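Local coordinates for protein ectonucleoside triphosphate diphosphohydrolase 4 (Homo sapiens, PDB 6WG5) that is a human member of the GDA1/CD39 nucleoside phosphatase family, which is grouped with the actin-like ATPases, at residues G43-C48 with F56-P61; T125-L130 with F160-S165. One frame throughout, in Å; residues are numbered along the deposited sequence.

Interaction 1 (G43-C48 with F56-P61)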
ATOM      1  N   GLY A  43      -0.470  22.495   0.713  1.00 35.70           N
ATOM      2  CA  GLY A  43      -0.995  21.629   1.754  1.00 35.46           C
ATOM      3  C   GLY A  43       0.117  20.756   2.284  1.00 37.60           C
ATOM      4  O   GLY A  43       1.053  20.409   1.557  1.00 36.83           O
ATOM      5  N   ILE A  44       0.021  20.403   3.564  1.00 41.61           N
ATOM      6  CA  ILE A  44       1.089  19.699   4.265  1.00 42.38           C
ATOM      7  C   ILE A  44       0.509  18.463   4.934  1.00 43.47           C
ATOM      8  O   ILE A  44      -0.523  18.542   5.609  1.00 45.35           O
ATOM      9  CB  ILE A  44       1.777  20.604   5.306  1.00 47.14           C
ATOM     10  CG1 ILE A  44       2.352  21.854   4.631  1.00 51.21           C
ATOM     11  CG2 ILE A  44       2.896  19.850   6.011  1.00 47.24           C
ATOM     12  CD1 ILE A  44       2.456  23.050   5.550  1.00 57.01           C
ATOM     13  N   VAL A  45       1.178  17.325   4.753  1.00 37.88           N
ATOM     14  CA  VAL A  45       0.783  16.061   5.359  1.00 36.32           C
ATOM     15  C   VAL A  45       1.995  15.473   6.067  1.00 42.70           C
ATOM     16  O   VAL A  45       3.093  15.439   5.500  1.00 40.72           O
ATOM     17  CB  VAL A  45       0.242  15.066   4.314  1.00 35.00           C
ATOM     18  CG1 VAL A  45      -0.263  13.797   4.993  1.00 34.65           C
ATOM     19  CG2 VAL A  45      -0.859  15.707   3.487  1.00 33.54           C
ATOM     20  N   VAL A  46       1.796  15.013   7.299  1.00 39.17           N
ATOM     21  CA  VAL A  46       2.834  14.339   8.072  1.00 47.01           C
ATOM     22  C   VAL A  46       2.433  12.878   8.221  1.00 48.45           C
ATOM     23  O   VAL A  46       1.362  12.570   8.759  1.00 46.61           O
ATOM     24  CB  VAL A  46       3.043  14.998   9.445  1.00 47.14           C
ATOM     25  CG1 VAL A  46       3.988  14.169  10.309  1.00 47.08           C
ATOM     26  CG2 VAL A  46       3.591  16.403   9.277  1.00 44.35           C
ATOM     27  N   ASP A  47       3.293  11.981   7.746  1.00 40.59           N
ATOM     28  CA  ASP A  47       3.124  10.546   7.946  1.00 43.45           C
ATOM     29  C   ASP A  47       3.875  10.150   9.212  1.00 47.38           C
ATOM     30  O   ASP A  47       5.110  10.129   9.226  1.00 50.65           O
ATOM     31  CB  ASP A  47       3.635   9.772   6.733  1.00 44.69           C
ATOM     32  CG  ASP A  47       3.781   8.285   7.005  1.00 52.21           C
ATOM     33  OD1 ASP A  47       3.124   7.769   7.935  1.00 52.44           O
ATOM     34  OD2 ASP A  47       4.558   7.626   6.279  1.00 54.90           O
ATOM     35  N   CYS A  48       3.133   9.838  10.274  1.00 49.35           N
ATOM     36  CA  CYS A  48       3.716   9.441  11.557  1.00 53.46           C
ATOM     37  C   CYS A  48       3.701   7.918  11.640  1.00 54.79           C
ATOM     38  O   CYS A  48       2.751   7.313  12.138  1.00 53.79           O
ATOM     39  CB  CYS A  48       2.959  10.075  12.718  1.00 58.32           C
ATOM     40  SG  CYS A  48       3.336  11.823  12.982  1.00 62.15           S
ATOM     41  N   PHE A  56       5.338  15.931   3.859  1.00 54.69           N
ATOM     42  CA  PHE A  56       5.250  16.195   2.429  1.00 49.45           C
ATOM     43  C   PHE A  56       4.501  17.501   2.221  1.00 49.63           C
ATOM     44  O   PHE A  56       3.443  17.712   2.820  1.00 50.52           O
ATOM     45  CB  PHE A  56       4.523  15.064   1.689  1.00 49.92           C
ATOM     46  CG  PHE A  56       5.128  13.705   1.900  1.00 51.83           C
ATOM     47  CD1 PHE A  56       5.962  13.149   0.946  1.00 50.62           C
ATOM     48  CD2 PHE A  56       4.851  12.979   3.046  1.00 53.31           C
ATOM     49  CE1 PHE A  56       6.515  11.897   1.136  1.00 49.24           C
ATOM     50  CE2 PHE A  56       5.402  11.728   3.241  1.00 51.60           C
ATOM     51  CZ  PHE A  56       6.235  11.187   2.285  1.00 48.09           C
ATOM     52  N   VAL A  57       5.047  18.370   1.377  1.00 43.90           N
ATOM     53  CA  VAL A  57       4.374  19.601   0.978  1.00 41.65           C
ATOM     54  C   VAL A  57       3.821  19.396  -0.424  1.00 38.43           C
ATOM     55  O   VAL A  57       4.568  19.068  -1.354  1.00 38.61           O
ATOM     56  CB  VAL A  57       5.321  20.810   1.028  1.00 44.25           C
ATOM     57  CG1 VAL A  57       4.587  22.078   0.603  1.00 44.94           C
ATOM     58  CG2 VAL A  57       5.899  20.976   2.425  1.00 45.25           C
ATOM     59  N   TYR A  58       2.515  19.584  -0.572  1.00 35.07           N
ATOM     60  CA  TYR A  58       1.845  19.502  -1.859  1.00 36.68           C
ATOM     61  C   TYR A  58       1.332  20.878  -2.255  1.00 40.62           C
ATOM     62  O   TYR A  58       0.926  21.674  -1.404  1.00 48.04           O
ATOM     63  CB  TYR A  58       0.679  18.512  -1.815  1.00 37.70           C
ATOM     64  CG  TYR A  58       1.095  17.095  -1.501  1.00 35.42           C
ATOM     65  CD1 TYR A  58       1.485  16.228  -2.511  1.00 33.91           C
ATOM     66  CD2 TYR A  58       1.097  16.625  -0.197  1.00 36.55           C
ATOM     67  CE1 TYR A  58       1.867  14.933  -2.232  1.00 34.08           C
ATOM     68  CE2 TYR A  58       1.477  15.331   0.093  1.00 37.80           C
ATOM     69  CZ  TYR A  58       1.862  14.490  -0.929  1.00 34.76           C
ATOM     70  OH  TYR A  58       2.241  13.198  -0.648  1.00 38.52           O
ATOM     71  N   CYS A  59       1.357  21.152  -3.555  1.00 45.40           N
ATOM     72  CA  CYS A  59       0.828  22.393  -4.091  1.00 44.56           C
ATOM     73  C   CYS A  59      -0.051  22.089  -5.295  1.00 41.33           C
ATOM     74  O   CYS A  59      -0.018  20.990  -5.854  1.00 41.93           O
ATOM     75  CB  CYS A  59       1.950  23.366  -4.480  1.00 48.96           C
ATOM     76  SG  CYS A  59       3.131  22.711  -5.680  1.00 50.34           S
ATOM     77  N   TRP A  60      -0.852  23.080  -5.682  1.00 35.21           N
ATOM     78  CA  TRP A  60      -1.739  22.944  -6.830  1.00 36.84           C
ATOM     79  C   TRP A  60      -2.108  24.333  -7.322  1.00 38.71           C
ATOM     80  O   TRP A  60      -2.128  25.280  -6.528  1.00 41.96           O
ATOM     81  CB  TRP A  60      -3.003  22.152  -6.468  1.00 36.34           C
ATOM     82  CG  TRP A  60      -3.746  22.682  -5.274  1.00 33.60           C
ATOM     83  CD1 TRP A  60      -4.731  23.627  -5.273  1.00 38.45           C
ATOM     84  CD2 TRP A  60      -3.567  22.289  -3.908  1.00 33.77           C
ATOM     85  NE1 TRP A  60      -5.175  23.847  -3.991  1.00 37.84           N
ATOM     86  CE2 TRP A  60      -4.477  23.039  -3.135  1.00 36.47           C
ATOM     87  CE3 TRP A  60      -2.727  21.375  -3.264  1.00 34.64           C
ATOM     88  CZ2 TRP A  60      -4.568  22.904  -1.751  1.00 36.54           C
ATOM     89  CZ3 TRP A  60      -2.819  21.243  -1.890  1.00 33.87           C
ATOM     90  CH2 TRP A  60      -3.732  22.002  -1.149  1.00 37.05           C
ATOM     91  N   PRO A  61      -2.401  24.491  -8.607  1.00 32.58           N
ATOM     92  CA  PRO A  61      -2.866  25.779  -9.122  1.00 33.89           C
ATOM     93  C   PRO A  61      -4.360  25.943  -8.867  1.00 34.08           C
ATOM     94  O   PRO A  61      -5.031  25.051  -8.350  1.00 33.15           O
ATOM     95  CB  PRO A  61      -2.551  25.685 -10.614  1.00 34.10           C
ATOM     96  CG  PRO A  61      -2.704  24.236 -10.921  1.00 32.73           C
ATOM     97  CD  PRO A  61      -2.279  23.487  -9.679  1.00 36.00           C
TER
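Gly43 O takes two donors from the facing strand: Tyr58 N, 2.7 Å from Gly43 O and nearly along the C=O axis with an N-H...O angle of 171°, and the weaker CA-H of Val57, whose CA lies 3.5 Å from Gly43 O. Phe56 O likewise takes an N-H and a CA-H, from Val45 N at 3.0 Å and from Ile44. The reciprocal bonds, Gly43 N to Tyr58 O and Phe56 N to Val45 O, make Gly43-Tyr58 and Val45-Phe56 hydrogen-bonded pairs, with Ile44-Val57 the non-hydrogen-bonded pair between them. This is the ladder of an antiparallel beta hairpin, its strand axes at 153°.

On one face, Val45 CG2 stands 4.1 Å from Tyr58 CE2, while Asp47 CB lies at the edge of the Phe56 ring. On the other face, Ile44 CG1 approaches Val57 CG2 at 4.3 Å. Trp60 holds CG between its backbone N and carbonyl carbon (chi1 53°), and its six-membered ring reaches back to Gly43, with CZ3 3.7 Å from Gly43 N.

Asp47 OD2 forms a salt bridge with Arg54, and Tyr58 OH is hydrogen-bonded to Thr480 OG1. Helix 479-487 covers the Val45-Phe56-Tyr58 face; on the far edge of strand 40-48, Ile44 and Val46 bond through their backbones to strand 127-131.

Interaction 2 (T125-L130 with F160-S165)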
ATOM      1  N   THR A 125      -2.906  27.483   4.436  1.00 61.54           N
ATOM      2  CA  THR A 125      -2.343  26.174   4.137  1.00 54.69           C
ATOM      3  C   THR A 125      -2.740  25.185   5.220  1.00 52.73           C
ATOM      4  O   THR A 125      -2.385  25.397   6.390  1.00 54.97           O
ATOM      5  CB  THR A 125      -0.824  26.264   4.039  1.00 52.05           C
ATOM      6  OG1 THR A 125      -0.468  27.105   2.933  1.00 49.98           O
ATOM      7  CG2 THR A 125      -0.202  24.883   3.844  1.00 51.43           C
ATOM      8  N   PRO A 126      -3.455  24.109   4.902  1.00 44.56           N
ATOM      9  CA  PRO A 126      -3.796  23.126   5.933  1.00 44.45           C
ATOM     10  C   PRO A 126      -2.630  22.213   6.272  1.00 42.93           C
ATOM     11  O   PRO A 126      -1.786  21.895   5.432  1.00 39.01           O
ATOM     12  CB  PRO A 126      -4.945  22.334   5.296  1.00 42.28           C
ATOM     13  CG  PRO A 126      -4.678  22.419   3.837  1.00 39.40           C
ATOM     14  CD  PRO A 126      -4.088  23.785   3.610  1.00 41.17           C
ATOM     15  N   LEU A 127      -2.598  21.793   7.534  1.00 47.75           N
ATOM     16  CA  LEU A 127      -1.629  20.825   8.029  1.00 48.23           C
ATOM     17  C   LEU A 127      -2.379  19.602   8.534  1.00 46.35           C
ATOM     18  O   LEU A 127      -3.290  19.726   9.357  1.00 48.75           O
ATOM     19  CB  LEU A 127      -0.772  21.427   9.148  1.00 47.64           C
ATOM     20  CG  LEU A 127       0.098  20.465   9.966  1.00 50.99           C
ATOM     21  CD1 LEU A 127       1.191  19.839   9.114  1.00 51.08           C
ATOM     22  CD2 LEU A 127       0.694  21.188  11.163  1.00 52.74           C
ATOM     23  N   TYR A 128      -2.000  18.427   8.036  1.00 44.36           N
ATOM     24  CA  TYR A 128      -2.593  17.165   8.458  1.00 43.27           C
ATOM     25  C   TYR A 128      -1.500  16.261   9.008  1.00 45.69           C
ATOM     26  O   TYR A 128      -0.481  16.037   8.347  1.00 44.18           O
ATOM     27  CB  TYR A 128      -3.319  16.478   7.297  1.00 38.30           C
ATOM     28  CG  TYR A 128      -4.462  17.288   6.729  1.00 38.19           C
ATOM     29  CD1 TYR A 128      -5.672  17.383   7.405  1.00 40.77           C
ATOM     30  CD2 TYR A 128      -4.335  17.956   5.518  1.00 35.15           C
ATOM     31  CE1 TYR A 128      -6.722  18.122   6.894  1.00 38.93           C
ATOM     32  CE2 TYR A 128      -5.380  18.699   4.998  1.00 34.47           C
ATOM     33  CZ  TYR A 128      -6.573  18.779   5.690  1.00 39.26           C
ATOM     34  OH  TYR A 128      -7.621  19.515   5.182  1.00 42.04           O
ATOM     35  N   ILE A 129      -1.709  15.756  10.221  1.00 43.11           N
ATOM     36  CA  ILE A 129      -0.787  14.830  10.868  1.00 44.53           C
ATOM     37  C   ILE A 129      -1.539  13.522  11.066  1.00 46.77           C
ATOM     38  O   ILE A 129      -2.448  13.440  11.902  1.00 48.09           O
ATOM     39  CB  ILE A 129      -0.258  15.377  12.202  1.00 49.52           C
ATOM     40  CG1 ILE A 129       0.499  16.688  11.963  1.00 50.85           C
ATOM     41  CG2 ILE A 129       0.643  14.345  12.881  1.00 50.34           C
ATOM     42  CD1 ILE A 129       0.990  17.366  13.226  1.00 54.14           C
ATOM     43  N   LEU A 130      -1.161  12.501  10.302  1.00 50.77           N
ATOM     44  CA  LEU A 130      -1.861  11.223  10.284  1.00 47.72           C
ATOM     45  C   LEU A 130      -0.894  10.127  10.707  1.00 51.76           C
ATOM     46  O   LEU A 130       0.140   9.922  10.060  1.00 56.55           O
ATOM     47  CB  LEU A 130      -2.432  10.947   8.892  1.00 45.03           C
ATOM     48  CG  LEU A 130      -3.215  12.116   8.289  1.00 42.97           C
ATOM     49  CD1 LEU A 130      -3.627  11.803   6.860  1.00 46.55           C
ATOM     50  CD2 LEU A 130      -4.433  12.452   9.139  1.00 41.40           C
ATOM     51  N   PHE A 160      -0.539  27.595  10.289  1.00 54.61           N
ATOM     52  CA  PHE A 160      -1.263  26.672   9.427  1.00 50.90           C
ATOM     53  C   PHE A 160      -2.664  26.409   9.969  1.00 50.72           C
ATOM     54  O   PHE A 160      -2.912  26.471  11.177  1.00 56.13           O
ATOM     55  CB  PHE A 160      -0.502  25.351   9.309  1.00 50.68           C
ATOM     56  CG  PHE A 160       0.908  25.504   8.816  1.00 53.70           C
ATOM     57  CD1 PHE A 160       1.192  26.303   7.721  1.00 55.08           C
ATOM     58  CD2 PHE A 160       1.951  24.852   9.453  1.00 52.63           C
ATOM     59  CE1 PHE A 160       2.490  26.444   7.267  1.00 56.69           C
ATOM     60  CE2 PHE A 160       3.251  24.989   9.003  1.00 55.62           C
ATOM     61  CZ  PHE A 160       3.521  25.787   7.910  1.00 56.62           C
ATOM     62  N   LEU A 161      -3.591  26.115   9.059  1.00 50.91           N
ATOM     63  CA  LEU A 161      -4.931  25.686   9.454  1.00 51.93           C
ATOM     64  C   LEU A 161      -4.825  24.335  10.145  1.00 52.10           C
ATOM     65  O   LEU A 161      -4.564  23.316   9.495  1.00 54.77           O
ATOM     66  CB  LEU A 161      -5.854  25.601   8.242  1.00 49.31           C
ATOM     67  CG  LEU A 161      -6.134  26.878   7.453  1.00 54.93           C
ATOM     68  CD1 LEU A 161      -6.977  26.548   6.231  1.00 54.93           C
ATOM     69  CD2 LEU A 161      -6.829  27.920   8.314  1.00 58.60           C
ATOM     70  N   PHE A 162      -5.026  24.317  11.460  1.00 50.23           N
ATOM     71  CA  PHE A 162      -4.847  23.106  12.251  1.00 54.66           C
ATOM     72  C   PHE A 162      -5.937  23.054  13.310  1.00 60.61           C
ATOM     73  O   PHE A 162      -6.012  23.937  14.169  1.00 65.12           O
ATOM     74  CB  PHE A 162      -3.456  23.078  12.893  1.00 56.88           C
ATOM     75  CG  PHE A 162      -3.022  21.716  13.349  1.00 55.76           C
ATOM     76  CD1 PHE A 162      -2.752  21.471  14.685  1.00 57.25           C
ATOM     77  CD2 PHE A 162      -2.882  20.680  12.441  1.00 52.34           C
ATOM     78  CE1 PHE A 162      -2.350  20.219  15.105  1.00 57.79           C
ATOM     79  CE2 PHE A 162      -2.482  19.426  12.856  1.00 55.22           C
ATOM     80  CZ  PHE A 162      -2.216  19.195  14.190  1.00 57.71           C
ATOM     81  N   SER A 163      -6.778  22.024  13.242  1.00 71.07           N
ATOM     82  CA  SER A 163      -7.903  21.855  14.150  1.00 72.12           C
ATOM     83  C   SER A 163      -7.913  20.425  14.678  1.00 74.78           C
ATOM     84  O   SER A 163      -7.038  19.614  14.360  1.00 74.81           O
ATOM     85  CB  SER A 163      -9.228  22.185  13.450  1.00 72.92           C
ATOM     86  OG  SER A 163      -9.226  23.513  12.958  1.00 76.42           O
ATOM     87  N   ASP A 164      -8.926  20.120  15.493  1.00 82.09           N
ATOM     88  CA  ASP A 164      -9.042  18.790  16.085  1.00 85.83           C
ATOM     89  C   ASP A 164      -9.027  17.705  15.015  1.00 78.47           C
ATOM     90  O   ASP A 164      -8.330  16.693  15.146  1.00 77.08           O
ATOM     91  CB  ASP A 164     -10.323  18.707  16.918  1.00 92.90           C
ATOM     92  CG  ASP A 164     -10.621  17.296  17.390  1.00 98.07           C
ATOM     93  OD1 ASP A 164      -9.668  16.565  17.735  1.00101.76           O
ATOM     94  OD2 ASP A 164     -11.811  16.917  17.413  1.00 97.66           O
ATOM     95  N   SER A 165      -9.795  17.902  13.941  1.00 70.15           N
ATOM     96  CA  SER A 165      -9.890  16.895  12.892  1.00 66.87           C
ATOM     97  C   SER A 165      -8.594  16.739  12.107  1.00 63.93           C
ATOM     98  O   SER A 165      -8.422  15.729  11.417  1.00 64.79           O
ATOM     99  CB  SER A 165     -11.029  17.244  11.933  1.00 68.21           C
ATOM    100  OG  SER A 165     -10.938  18.589  11.498  1.00 71.21           O
TER
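Leu127 sets its CD2 methyl above the rim of the Phe162 ring, near CD2 and CE2, in an off-centre CH-pi contact, 4.3 Å from the ring centroid and 29° off the ring normal. Leu127 CG is anti to the backbone N (chi1 168°), which places CG itself 3.9 Å from Phe162 CD2; the two side chains cross obliquely. Phe162 also starts anti to its own backbone N, and the CD2-CE2 side of its ring is turned to Leu127 O, which sits in plane at the edge. That oxygen has a true polar partner in His166 ND1. Farther round the ring, Ile129 CD1 comes within 3.8 Å of Phe162 CZ, the two side chains crossing at about a right angle. Leu127 CB is meanwhile 3.9 Å from Phe160 CB, so Leu127 packs against both phenylalanines. These apolar groups form the dense, buried part of the contact.

The Leu161 side is looser. Leu161 is exposed, and Leu161 CB comes no nearer to Pro126 CB than 4.5 Å. Here the backbone does the joining: Leu161 N donates to Thr125 O at 3.0 Å, from 37° above the carbonyl plane, and Leu127 N donates to Leu161 O at 3.2 Å. The two bonds bracket Pro126 and amount to a single bridge, with the segments running in the same direction.

Thr125 OG1 is bonded to Lys121 O. Beyond the bridge, Ile129 pairs through its backbone with His166 and Glu168, where strand 167-169 joins the sheet in parallel. Segment 160-165 therefore lies on the return of a beta-alpha-beta crossover from strand 127-131 through helix 140-157, whose Leu151 and Ile154 pack on Phe162, while helix 479-487 meets Tyr128 and Leu130 on the other face.

In the fold
Interactions 1 and 2 belong to one mixed sheet, with their centres 11 Å apart. Strands 40-48 and 127-131 are parallel neighbours, joined by probable hydrogen bonds from Val46 N to Tyr128 O (2.7 Å) and from Tyr128 N to Ile44 O (2.8 Å). Strand 40-48 thus pairs with the hairpin return 53-61 on one edge and with 127-131 on the other. Ile44 CG2 packs on Leu127 CD1, linking the Ile44-Val57 face of interaction 1 to the apolar packing of Leu127 with Phe160 and Phe162. Helix 479-487 touches residues of both contacts. The arrangement is consistent with one lobe of an actin-like fold; no ligand in the model marks a site beside either contact.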